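Local coordinates for protein trans-isoprenyl diphosphate synthase (Caulobacter crescentus, PDB 3OYR) that probably catalyses the addition of five isopentenyl diphosphates to farnesyl diphosphate, giving the all-trans-octaprenyl diphosphate used for the side chain of isoprenoid quinones, at residues V24-R29 against L333-D338; P70-A75 against A198-G203; L179-Y184 against A257-L262. One frame throughout, in Å; residues are numbered along the deposited sequence. Where two conformers were deposited one is given.

Contact 1 of 3, residues V24-R29 against L333-D338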
ATOM      1  N   VAL B  24      16.690 -22.316  10.707  1.00 34.75           N
ATOM      2  CA  VAL B  24      17.093 -20.984  10.235  1.00 41.96           C
ATOM      3  C   VAL B  24      18.440 -20.580  10.800  1.00 40.15           C
ATOM      4  O   VAL B  24      19.020 -19.584  10.358  1.00 43.51           O
ATOM      5  CB  VAL B  24      16.058 -19.866  10.561  1.00 38.73           C
ATOM      6  CG1 VAL B  24      14.844 -20.037   9.721  1.00 52.16           C
ATOM      7  CG2 VAL B  24      15.687 -19.835  12.047  1.00 45.34           C
ATOM      8  N   ASP B  25      18.932 -21.369  11.759  1.00 40.37           N
ATOM      9  CA  ASP B  25      20.054 -20.989  12.617  1.00 34.84           C
ATOM     10  C   ASP B  25      21.287 -20.535  11.861  1.00 33.88           C
ATOM     11  O   ASP B  25      21.857 -19.503  12.205  1.00 36.50           O
ATOM     12  CB  ASP B  25      20.439 -22.120  13.596  1.00 46.82           C
ATOM     13  CG  ASP B  25      19.398 -22.342  14.709  1.00 48.58           C
ATOM     14  OD1 ASP B  25      18.307 -21.708  14.694  1.00 46.52           O
ATOM     15  OD2 ASP B  25      19.680 -23.177  15.602  1.00 59.48           O
ATOM     16  N   ARG B  26      21.676 -21.278  10.830  1.00 29.47           N
ATOM     17  CA  ARG B  26      22.868 -20.947  10.039  0.50 32.91           C
ATOM     18  C   ARG B  26      22.668 -19.637   9.258  1.00 34.05           C
ATOM     19  O   ARG B  26      23.564 -18.780   9.217  1.00 36.04           O
ATOM     20  CB  ARG B  26      23.215 -22.106   9.094  0.50 30.47           C
ATOM     21  CG  ARG B  26      24.469 -21.901   8.245  0.50 29.47           C
ATOM     22  CD  ARG B  26      24.711 -23.118   7.374  0.50 29.38           C
ATOM     23  NE  ARG B  26      24.425 -24.350   8.100  0.50 33.53           N
ATOM     24  CZ  ARG B  26      25.341 -25.083   8.726  0.50 44.83           C
ATOM     25  NH1 ARG B  26      24.981 -26.187   9.368  0.50 49.37           N
ATOM     26  NH2 ARG B  26      26.614 -24.716   8.705  0.50 45.56           N
ATOM     27  N   LEU B  27      21.490 -19.489   8.643  1.00 32.59           N
ATOM     28  CA  LEU B  27      21.124 -18.262   7.937  1.00 32.09           C
ATOM     29  C   LEU B  27      21.236 -17.029   8.863  1.00 28.61           C
ATOM     30  O   LEU B  27      21.898 -16.066   8.524  1.00 25.11           O
ATOM     31  CB  LEU B  27      19.709 -18.363   7.333  1.00 23.47           C
ATOM     32  CG  LEU B  27      19.244 -17.200   6.444  1.00 25.62           C
ATOM     33  CD1 LEU B  27      20.312 -16.752   5.436  1.00 25.90           C
ATOM     34  CD2 LEU B  27      18.001 -17.588   5.711  1.00 28.77           C
ATOM     35  N   VAL B  28      20.605 -17.104  10.023  1.00 26.45           N
ATOM     36  CA  VAL B  28      20.543 -16.014  10.983  1.00 34.51           C
ATOM     37  C   VAL B  28      21.940 -15.598  11.444  1.00 39.83           C
ATOM     38  O   VAL B  28      22.274 -14.397  11.482  1.00 35.78           O
ATOM     39  CB  VAL B  28      19.659 -16.435  12.165  1.00 35.28           C
ATOM     40  CG1 VAL B  28      19.808 -15.482  13.363  1.00 40.37           C
ATOM     41  CG2 VAL B  28      18.225 -16.511  11.693  1.00 32.49           C
ATOM     42  N   ARG B  29      22.768 -16.600  11.726  1.00 35.76           N
ATOM     43  CA  ARG B  29      24.139 -16.386  12.155  1.00 36.47           C
ATOM     44  C   ARG B  29      25.014 -15.779  11.051  1.00 35.54           C
ATOM     45  O   ARG B  29      25.746 -14.824  11.295  1.00 35.86           O
ATOM     46  CB  ARG B  29      24.711 -17.720  12.601  1.00 42.98           C
ATOM     47  CG  ARG B  29      25.970 -17.655  13.401  1.00 52.00           C
ATOM     48  CD  ARG B  29      26.197 -19.011  14.037  1.00 57.87           C
ATOM     49  NE  ARG B  29      26.513 -20.050  13.051  1.00 56.94           N
ATOM     50  CZ  ARG B  29      25.803 -21.164  12.846  1.00 54.76           C
ATOM     51  NH1 ARG B  29      24.712 -21.452  13.559  1.00 48.73           N
ATOM     52  NH2 ARG B  29      26.205 -22.015  11.924  1.00 37.25           N
ATOM     53  N   LEU B 333      20.651 -21.619   2.847  1.00 24.47           N
ATOM     54  CA  LEU B 333      19.421 -21.523   2.034  1.00 26.08           C
ATOM     55  C   LEU B 333      18.771 -22.881   1.776  1.00 27.80           C
ATOM     56  O   LEU B 333      17.547 -23.001   1.676  1.00 32.33           O
ATOM     57  CB  LEU B 333      19.696 -20.790   0.729  1.00 26.98           C
ATOM     58  CG  LEU B 333      19.956 -19.290   0.889  1.00 29.94           C
ATOM     59  CD1 LEU B 333      20.091 -18.668  -0.460  1.00 26.01           C
ATOM     60  CD2 LEU B 333      18.819 -18.622   1.665  1.00 21.34           C
ATOM     61  N   GLU B 334      19.581 -23.926   1.741  1.00 27.19           N
ATOM     62  CA  GLU B 334      19.010 -25.260   1.630  1.00 32.50           C
ATOM     63  C   GLU B 334      18.354 -25.684   2.933  1.00 32.61           C
ATOM     64  O   GLU B 334      17.268 -26.275   2.930  1.00 34.94           O
ATOM     65  CB  GLU B 334      20.061 -26.246   1.150  1.00 32.04           C
ATOM     66  CG  GLU B 334      20.424 -25.996  -0.312  1.00 38.44           C
ATOM     67  CD  GLU B 334      21.588 -26.843  -0.790  1.00 57.59           C
ATOM     68  OE1 GLU B 334      22.372 -27.319   0.060  1.00 59.96           O
ATOM     69  OE2 GLU B 334      21.723 -27.021  -2.019  1.00 61.56           O
ATOM     70  N   GLU B 335      18.957 -25.297   4.054  1.00 30.47           N
ATOM     71  CA  GLU B 335      18.379 -25.631   5.345  1.00 33.96           C
ATOM     72  C   GLU B 335      17.082 -24.851   5.577  1.00 30.69           C
ATOM     73  O   GLU B 335      16.147 -25.353   6.222  1.00 36.26           O
ATOM     74  CB  GLU B 335      19.404 -25.416   6.484  1.00 31.37           C
ATOM     75  CG  GLU B 335      20.543 -26.447   6.474  1.00 36.83           C
ATOM     76  CD  GLU B 335      21.661 -26.131   7.461  1.00 43.51           C
ATOM     77  OE1 GLU B 335      21.775 -24.976   7.915  1.00 49.37           O
ATOM     78  OE2 GLU B 335      22.440 -27.043   7.778  1.00 50.79           O
ATOM     79  N   LEU B 336      17.015 -23.635   5.040  1.00 26.68           N
ATOM     80  CA  LEU B 336      15.788 -22.826   5.126  1.00 31.26           C
ATOM     81  C   LEU B 336      14.631 -23.453   4.339  1.00 33.29           C
ATOM     82  O   LEU B 336      13.473 -23.428   4.787  1.00 30.55           O
ATOM     83  CB  LEU B 336      16.041 -21.381   4.664  1.00 30.17           C
ATOM     84  CG  LEU B 336      14.839 -20.428   4.549  1.00 28.75           C
ATOM     85  CD1 LEU B 336      14.279 -20.082   5.944  1.00 36.89           C
ATOM     86  CD2 LEU B 336      15.202 -19.166   3.799  1.00 34.81           C
ATOM     87  N   ALA B 337      14.951 -24.018   3.175  1.00 33.12           N
ATOM     88  CA  ALA B 337      13.966 -24.723   2.349  1.00 32.70           C
ATOM     89  C   ALA B 337      13.284 -25.875   3.101  1.00 35.59           C
ATOM     90  O   ALA B 337      12.065 -26.010   3.052  1.00 38.66           O
ATOM     91  CB  ALA B 337      14.618 -25.213   1.042  1.00 32.26           C
ATOM     92  N   ASP B 338      14.076 -26.672   3.822  1.00 28.53           N
ATOM     93  CA  ASP B 338      13.549 -27.743   4.671  1.00 28.36           C
ATOM     94  C   ASP B 338      12.784 -27.195   5.849  1.00 27.33           C
ATOM     95  O   ASP B 338      11.748 -27.755   6.264  1.00 28.54           O
ATOM     96  CB  ASP B 338      14.700 -28.658   5.138  1.00 28.37           C
ATOM     97  CG  ASP B 338      15.261 -29.508   4.000  1.00 37.98           C
ATOM     98  OD1 ASP B 338      14.529 -29.739   3.006  1.00 41.03           O
ATOM     99  OD2 ASP B 338      16.428 -29.927   4.081  1.00 41.43           O
TER
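Arg26, in the conformer described here, one of two, grips the carboxylate of Glu335 side-on, with two nitrogens bonded to two oxygens, and so ties the first long helix of this largely helical isoprenoid synthase fold, 25-45, to the last, 328-342. The stronger bond runs from NE of Arg26 to OE1 of Glu335 at 2.7 Å and is nearly straight, 168° at the hydrogen. OE1 lies in the guanidinium plane, although NE approaches it from above the plane of the carboxylate. The second bond, 3.1 Å from NH1 of Arg26 to OE2 of Glu335, is more bent but uses the syn lone pair of that oxygen. Because the two flat groups are turned 54° apart, the pairing is twisted rather than coplanar. The Arg26 chain bends at its third torsion, which turns NE out of the extended line of the chain. Glu331 brings a second acidic group close to OE2 of Glu335, a like-charge neighbour that the arginine would help to offset.

Beneath this partly exposed salt bridge the contact becomes apolar. The two short helical segments run at 134° to each other, closer to antiparallel than parallel, with their axes 8.8 Å apart. Leu27 points toward helix 328-342 and meets both Leu333 and Leu336 with one methyl; its CD2 comes 3.7 Å from CD2 of Leu336 and 4.3 Å from CD2 of Leu333. The other branch of Leu336 is used as well: its CD1 meets CG1 of Val24 at 3.8 Å.

Contact 2 of 3, residues P70-A75 against A198-G203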
ATOM      1  N   PRO B  70      13.673 -10.350   4.611  1.00 25.75           N
ATOM      2  CA  PRO B  70      14.968  -9.627   4.539  1.00 28.92           C
ATOM      3  C   PRO B  70      16.193 -10.530   4.602  1.00 25.28           C
ATOM      4  O   PRO B  70      17.207 -10.210   3.961  1.00 26.35           O
ATOM      5  CB  PRO B  70      14.945  -8.663   5.757  1.00 22.27           C
ATOM      6  CG  PRO B  70      13.805  -9.125   6.625  1.00 27.23           C
ATOM      7  CD  PRO B  70      12.824  -9.810   5.695  1.00 27.10           C
ATOM      8  N   LEU B  71      16.116 -11.624   5.374  1.00 21.62           N
ATOM      9  CA  LEU B  71      17.163 -12.635   5.427  1.00 26.02           C
ATOM     10  C   LEU B  71      17.488 -13.186   4.047  1.00 30.01           C
ATOM     11  O   LEU B  71      18.662 -13.373   3.699  1.00 26.54           O
ATOM     12  CB  LEU B  71      16.800 -13.806   6.363  1.00 26.48           C
ATOM     13  CG  LEU B  71      16.977 -13.554   7.859  1.00 26.58           C
ATOM     14  CD1 LEU B  71      16.442 -14.736   8.698  1.00 34.97           C
ATOM     15  CD2 LEU B  71      18.402 -13.242   8.190  1.00 31.77           C
ATOM     16  N   MET B  72      16.443 -13.451   3.269  1.00 29.66           N
ATOM     17  CA  MET B  72      16.646 -13.970   1.918  0.50 31.42           C
ATOM     18  C   MET B  72      17.282 -12.940   0.990  1.00 28.89           C
ATOM     19  O   MET B  72      18.137 -13.300   0.193  1.00 33.80           O
ATOM     20  CB  MET B  72      15.357 -14.563   1.351  0.50 31.48           C
ATOM     21  CG  MET B  72      15.118 -15.956   1.890  0.50 34.44           C
ATOM     22  SD  MET B  72      13.420 -16.502   1.726  0.50 17.92           S
ATOM     23  CE  MET B  72      13.316 -16.458  -0.077  0.50 21.23           C
ATOM     24  N   THR B  73      16.893 -11.671   1.120  1.00 28.93           N
ATOM     25  CA  THR B  73      17.551 -10.600   0.387  1.00 26.94           C
ATOM     26  C   THR B  73      19.033 -10.579   0.754  1.00 22.15           C
ATOM     27  O   THR B  73      19.896 -10.533  -0.137  1.00 27.58           O
ATOM     28  CB  THR B  73      16.931  -9.218   0.707  1.00 28.34           C
ATOM     29  OG1 THR B  73      15.538  -9.231   0.390  1.00 23.52           O
ATOM     30  CG2 THR B  73      17.640  -8.088  -0.086  1.00 23.14           C
ATOM     31  N   VAL B  74      19.324 -10.618   2.054  1.00 25.45           N
ATOM     32  CA  VAL B  74      20.714 -10.657   2.535  1.00 29.19           C
ATOM     33  C   VAL B  74      21.463 -11.884   1.976  1.00 27.77           C
ATOM     34  O   VAL B  74      22.512 -11.747   1.337  1.00 27.42           O
ATOM     35  CB  VAL B  74      20.802 -10.584   4.089  1.00 26.79           C
ATOM     36  CG1 VAL B  74      22.213 -10.958   4.547  1.00 26.44           C
ATOM     37  CG2 VAL B  74      20.423  -9.184   4.571  1.00 21.91           C
ATOM     38  N   ALA B  75      20.898 -13.065   2.186  1.00 27.24           N
ATOM     39  CA  ALA B  75      21.488 -14.309   1.636  1.00 30.61           C
ATOM     40  C   ALA B  75      21.753 -14.275   0.126  1.00 33.89           C
ATOM     41  O   ALA B  75      22.834 -14.695  -0.339  1.00 34.47           O
ATOM     42  CB  ALA B  75      20.627 -15.524   1.996  1.00 27.02           C
ATOM     43  N   ALA B 198      10.825 -12.174  -5.169  1.00 17.06           N
ATOM     44  CA  ALA B 198      11.280 -10.772  -5.257  1.00 21.44           C
ATOM     45  C   ALA B 198      12.407 -10.431  -4.291  1.00 20.23           C
ATOM     46  O   ALA B 198      13.404  -9.791  -4.697  1.00 20.69           O
ATOM     47  CB  ALA B 198      10.122  -9.804  -5.041  1.00 24.82           C
ATOM     48  N   ALA B 199      12.264 -10.861  -3.037  1.00 20.53           N
ATOM     49  CA  ALA B 199      13.303 -10.664  -2.018  1.00 22.17           C
ATOM     50  C   ALA B 199      14.636 -11.239  -2.461  1.00 30.42           C
ATOM     51  O   ALA B 199      15.648 -10.538  -2.397  1.00 28.18           O
ATOM     52  CB  ALA B 199      12.896 -11.242  -0.665  1.00 21.04           C
ATOM     53  N   SER B 200      14.639 -12.489  -2.943  1.00 28.14           N
ATOM     54  CA  SER B 200      15.885 -13.083  -3.424  1.00 28.46           C
ATOM     55  C   SER B 200      16.356 -12.440  -4.691  1.00 25.89           C
ATOM     56  O   SER B 200      17.538 -12.165  -4.825  1.00 30.42           O
ATOM     57  CB  SER B 200      15.811 -14.597  -3.641  1.00 27.84           C
ATOM     58  OG  SER B 200      14.509 -15.061  -3.414  1.00 41.57           O
ATOM     59  N   GLU B 201      15.451 -12.236  -5.645  1.00 29.93           N
ATOM     60  CA  GLU B 201      15.865 -11.667  -6.914  1.00 23.57           C
ATOM     61  C   GLU B 201      16.382 -10.231  -6.725  1.00 30.31           C
ATOM     62  O   GLU B 201      17.404  -9.869  -7.312  1.00 23.52           O
ATOM     63  CB  GLU B 201      14.750 -11.745  -7.983  1.00 24.43           C
ATOM     64  CG  GLU B 201      15.279 -11.412  -9.393  1.00 30.32           C
ATOM     65  CD  GLU B 201      14.192 -11.203 -10.425  1.00 39.64           C
ATOM     66  OE1 GLU B 201      12.991 -11.220 -10.071  1.00 31.02           O
ATOM     67  OE2 GLU B 201      14.543 -11.033 -11.607  1.00 34.56           O
ATOM     68  N   ALA B 202      15.719  -9.421  -5.894  1.00 19.96           N
ATOM     69  CA  ALA B 202      16.218  -8.063  -5.642  1.00 28.97           C
ATOM     70  C   ALA B 202      17.609  -8.094  -4.973  1.00 33.48           C
ATOM     71  O   ALA B 202      18.495  -7.314  -5.340  1.00 27.48           O
ATOM     72  CB  ALA B 202      15.223  -7.222  -4.829  1.00 28.34           C
ATOM     73  N   GLY B 203      17.792  -9.016  -4.022  1.00 27.64           N
ATOM     74  CA  GLY B 203      19.100  -9.232  -3.383  1.00 30.12           C
ATOM     75  C   GLY B 203      20.174  -9.499  -4.422  1.00 31.14           C
ATOM     76  O   GLY B 203      21.224  -8.865  -4.409  1.00 32.93           O
TER
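Thr73 lies against the backbone of Ala199 and Gly203, where two core helices of the largely helical isoprenoid synthase fold, 68-79 and 181-206, come close together. The axes of the two short segments are 7.3 Å apart and inclined by only 30°, a near-parallel pairing consistent with the small residues Ala199 and Gly203 at the interface. CA of Thr73 and CA of Gly203 stand 4.3 Å from each other, and CA of Gly203 makes a bent C-H...O contact of 3.6 Å with O of Thr73.

The hydroxyl of Thr73 donates to O of Ala199 across 3.1 Å. It comes from above the carbonyl plane, 44° out of it, while N of Gly203 reaches the same oxygen from the opposite face in the ordinary helical bond. Ala199 O therefore has two donors, and a CA-H of Thr73 adds a weaker approach. With OG1 anti to the carbonyl carbon (chi1 -58°), Thr73 also brings its hydroxyl 3.5 Å from CB of Ala199, while CG2 packs over CA of Gly203. Ala91 and Val94 of helix 87-109 also touch Thr73.

Met72 flanks this close approach. In the conformer described, one of two, its chain bends at the last torsion, and the terminal methyl faces Ser200, whose hydroxyl is hydrogen-bonded to Phe196 O within its own helix; CE of Met72 lies 3.8 Å from OG of Ser200.

Contact 3 of 3, residues L179-Y184 against A257-L262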
ATOM      1  N   LEU B 179     -13.482 -24.591  -5.415  1.00 64.32           N
ATOM      2  CA  LEU B 179     -12.208 -23.998  -5.755  1.00 56.93           C
ATOM      3  C   LEU B 179     -11.284 -25.120  -6.223  1.00 49.13           C
ATOM      4  O   LEU B 179     -11.148 -26.148  -5.557  1.00 48.48           O
ATOM      5  CB  LEU B 179     -11.632 -23.285  -4.521  1.00 56.44           C
ATOM      6  CG  LEU B 179     -10.190 -22.767  -4.539  1.00 54.78           C
ATOM      7  CD1 LEU B 179     -10.087 -21.545  -5.425  1.00 57.95           C
ATOM      8  CD2 LEU B 179      -9.717 -22.426  -3.141  1.00 48.76           C
ATOM      9  N   SER B 180     -10.661 -24.939  -7.377  1.00 45.65           N
ATOM     10  CA  SER B 180      -9.732 -25.949  -7.872  1.00 44.51           C
ATOM     11  C   SER B 180      -8.369 -25.763  -7.225  1.00 45.88           C
ATOM     12  O   SER B 180      -8.073 -24.704  -6.674  1.00 45.79           O
ATOM     13  CB  SER B 180      -9.613 -25.899  -9.401  1.00 46.58           C
ATOM     14  OG  SER B 180      -8.854 -24.778  -9.815  1.00 51.84           O
ATOM     15  N   GLN B 181      -7.559 -26.812  -7.293  1.00 48.19           N
ATOM     16  CA  GLN B 181      -6.196 -26.809  -6.811  1.00 53.09           C
ATOM     17  C   GLN B 181      -5.350 -25.816  -7.621  1.00 54.53           C
ATOM     18  O   GLN B 181      -4.471 -25.153  -7.065  1.00 56.93           O
ATOM     19  CB  GLN B 181      -5.635 -28.232  -6.900  1.00 53.18           C
ATOM     20  CG  GLN B 181      -4.201 -28.414  -6.398  1.00 63.69           C
ATOM     21  CD  GLN B 181      -3.900 -29.839  -5.950  1.00 70.73           C
ATOM     22  OE1 GLN B 181      -2.744 -30.264  -5.936  1.00 74.32           O
ATOM     23  NE2 GLN B 181      -4.941 -30.580  -5.572  1.00 75.64           N
ATOM     24  N   ALA B 182      -5.642 -25.702  -8.919  1.00 49.28           N
ATOM     25  CA  ALA B 182      -4.898 -24.830  -9.818  1.00 48.26           C
ATOM     26  C   ALA B 182      -5.101 -23.346  -9.485  1.00 45.49           C
ATOM     27  O   ALA B 182      -4.134 -22.587  -9.450  1.00 45.97           O
ATOM     28  CB  ALA B 182      -5.249 -25.124 -11.271  1.00 43.73           C
ATOM     29  N   VAL B 183      -6.348 -22.947  -9.237  1.00 40.54           N
ATOM     30  CA  VAL B 183      -6.646 -21.587  -8.786  1.00 42.02           C
ATOM     31  C   VAL B 183      -6.029 -21.338  -7.402  1.00 41.99           C
ATOM     32  O   VAL B 183      -5.442 -20.282  -7.181  1.00 45.92           O
ATOM     33  CB  VAL B 183      -8.177 -21.253  -8.812  1.00 41.23           C
ATOM     34  CG1 VAL B 183      -8.463 -19.838  -8.244  1.00 37.09           C
ATOM     35  CG2 VAL B 183      -8.729 -21.363 -10.249  1.00 41.18           C
ATOM     36  N   TYR B 184      -6.133 -22.320  -6.503  1.00 32.62           N
ATOM     37  CA  TYR B 184      -5.478 -22.238  -5.211  1.00 28.70           C
ATOM     38  C   TYR B 184      -3.968 -21.980  -5.315  1.00 33.54           C
ATOM     39  O   TYR B 184      -3.452 -21.117  -4.608  1.00 26.81           O
ATOM     40  CB  TYR B 184      -5.723 -23.490  -4.381  1.00 31.86           C
ATOM     41  CG  TYR B 184      -4.817 -23.576  -3.175  1.00 31.29           C
ATOM     42  CD1 TYR B 184      -5.099 -22.864  -2.021  1.00 34.55           C
ATOM     43  CD2 TYR B 184      -3.671 -24.366  -3.201  1.00 39.32           C
ATOM     44  CE1 TYR B 184      -4.277 -22.938  -0.929  1.00 29.68           C
ATOM     45  CE2 TYR B 184      -2.832 -24.427  -2.117  1.00 34.23           C
ATOM     46  CZ  TYR B 184      -3.148 -23.725  -0.982  1.00 35.91           C
ATOM     47  OH  TYR B 184      -2.307 -23.804   0.105  1.00 40.51           O
ATOM     48  N   ALA B 257     -11.376 -21.547   1.746  1.00 45.18           N
ATOM     49  CA  ALA B 257     -10.907 -22.828   1.262  1.00 45.30           C
ATOM     50  C   ALA B 257      -9.431 -22.757   0.932  1.00 49.24           C
ATOM     51  O   ALA B 257      -8.963 -21.880   0.186  1.00 53.94           O
ATOM     52  CB  ALA B 257     -11.705 -23.278   0.040  1.00 45.41           C
ATOM     53  N   THR B 258      -8.693 -23.677   1.525  1.00 45.63           N
ATOM     54  CA  THR B 258      -7.295 -23.856   1.210  1.00 39.12           C
ATOM     55  C   THR B 258      -7.147 -25.328   0.889  1.00 40.27           C
ATOM     56  O   THR B 258      -8.064 -26.121   1.147  1.00 39.68           O
ATOM     57  CB  THR B 258      -6.422 -23.489   2.404  1.00 34.02           C
ATOM     58  OG1 THR B 258      -6.751 -24.332   3.501  1.00 36.01           O
ATOM     59  CG2 THR B 258      -6.653 -22.039   2.831  1.00 41.22           C
ATOM     60  N   LEU B 259      -6.006 -25.686   0.319  1.00 35.31           N
ATOM     61  CA  LEU B 259      -5.717 -27.052  -0.061  1.00 40.58           C
ATOM     62  C   LEU B 259      -5.993 -28.144   1.008  1.00 42.76           C
ATOM     63  O   LEU B 259      -6.614 -29.141   0.662  1.00 41.86           O
ATOM     64  CB  LEU B 259      -4.305 -27.169  -0.649  1.00 39.87           C
ATOM     65  CG  LEU B 259      -3.998 -28.483  -1.360  1.00 36.84           C
ATOM     66  CD1 LEU B 259      -4.794 -28.572  -2.659  1.00 32.78           C
ATOM     67  CD2 LEU B 259      -2.513 -28.636  -1.591  1.00 35.43           C
ATOM     68  N   PRO B 260      -5.564 -27.964   2.291  1.00 45.12           N
ATOM     69  CA  PRO B 260      -5.878 -29.052   3.242  1.00 46.56           C
ATOM     70  C   PRO B 260      -7.370 -29.387   3.297  1.00 49.31           C
ATOM     71  O   PRO B 260      -7.734 -30.571   3.309  1.00 50.23           O
ATOM     72  CB  PRO B 260      -5.424 -28.497   4.592  1.00 46.52           C
ATOM     73  CG  PRO B 260      -4.403 -27.488   4.268  1.00 49.52           C
ATOM     74  CD  PRO B 260      -4.739 -26.916   2.928  1.00 46.02           C
ATOM     75  N   LEU B 261      -8.206 -28.349   3.284  1.00 48.14           N
ATOM     76  CA  LEU B 261      -9.663 -28.486   3.256  1.00 48.35           C
ATOM     77  C   LEU B 261     -10.175 -29.141   1.973  1.00 49.99           C
ATOM     78  O   LEU B 261     -11.028 -30.036   2.019  1.00 47.93           O
ATOM     79  CB  LEU B 261     -10.326 -27.116   3.435  1.00 48.79           C
ATOM     80  CG  LEU B 261     -11.855 -27.102   3.353  1.00 52.21           C
ATOM     81  CD1 LEU B 261     -12.407 -27.882   4.519  1.00 48.99           C
ATOM     82  CD2 LEU B 261     -12.429 -25.688   3.314  1.00 54.20           C
ATOM     83  N   LEU B 262      -9.654 -28.682   0.841  1.00 45.10           N
ATOM     84  CA  LEU B 262     -10.022 -29.212  -0.468  1.00 50.58           C
ATOM     85  C   LEU B 262      -9.691 -30.702  -0.605  1.00 53.36           C
ATOM     86  O   LEU B 262     -10.508 -31.488  -1.115  1.00 53.22           O
ATOM     87  CB  LEU B 262      -9.322 -28.426  -1.580  1.00 50.61           C
ATOM     88  CG  LEU B 262      -9.686 -26.962  -1.847  1.00 49.20           C
ATOM     89  CD1 LEU B 262      -8.846 -26.428  -3.023  1.00 46.68           C
ATOM     90  CD2 LEU B 262     -11.168 -26.805  -2.143  1.00 49.84           C
TER
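Leu179 and Ala257 face each other in the loops that lead into two helices of the isoprenoid synthase fold, 181-206 and 259-267, with Ser180 and Thr258 at the N-cap positions. The Ser180 side chain caps its helix by accepting from N of Val183.

Tyr184 spreads its ring over the first turn of helix 259-267. CB of Leu259 sits over one face in a CH-pi contact, 3.8 Å from the ring centroid and 27° off the normal, with its closest approach 3.4 Å to CE2 of Tyr184. The backbone N of Leu259 lies over that face too, offset toward the rim near CE1, and CA of Thr258 approaches the ring obliquely. CB of Tyr184 points toward 257-262, and CG is anti to the backbone N (chi1 167°); its OH is hydrogen-bonded to Asp233 of helix 211-238, fixing the far end of the ring. That helix also carries Asp232, a calcium-binding residue of this protein, and the Thr258 side chain is about 7 Å from a bound calcium ion.

Farther along, the CD1 methyl of Leu259 rests against the amide end of Gln181, 3.5 Å from its NE2, and Leu309 of helix 302-320 touches both residues. Leu179 and Leu262 cross at about a right angle. CD2 of Leu179 packs 3.8 Å from CB of Ala257, while both methyls of Leu262 face the Leu179 carbonyl oxygen, CD1 and CD2 lying 3.4 and 3.5 Å from Leu179 O.

In the fold
Contacts 1 and 2 form one continuous packed region, their centres 13 Å apart: Ala75 of helix 68-79 touches Leu27 and Leu333, and Met72 touches Leu336. Helix 68-79 thus lies between the pair of terminal helices, 25-45 and 328-342, and helix 181-206. Contact 3 lies across the chain's centre from contact 2, with centres 28 Å apart, and shares helix 181-206 with it: the N-terminal end serves contact 3 and a later part contact 2. Contact 1 spans nearly the whole chain and encloses the others, whose segments alternate in sequence. Contact 1 thus joins the first and last helices of the chain, while contact 3 stands nearest the calcium and diphosphate site.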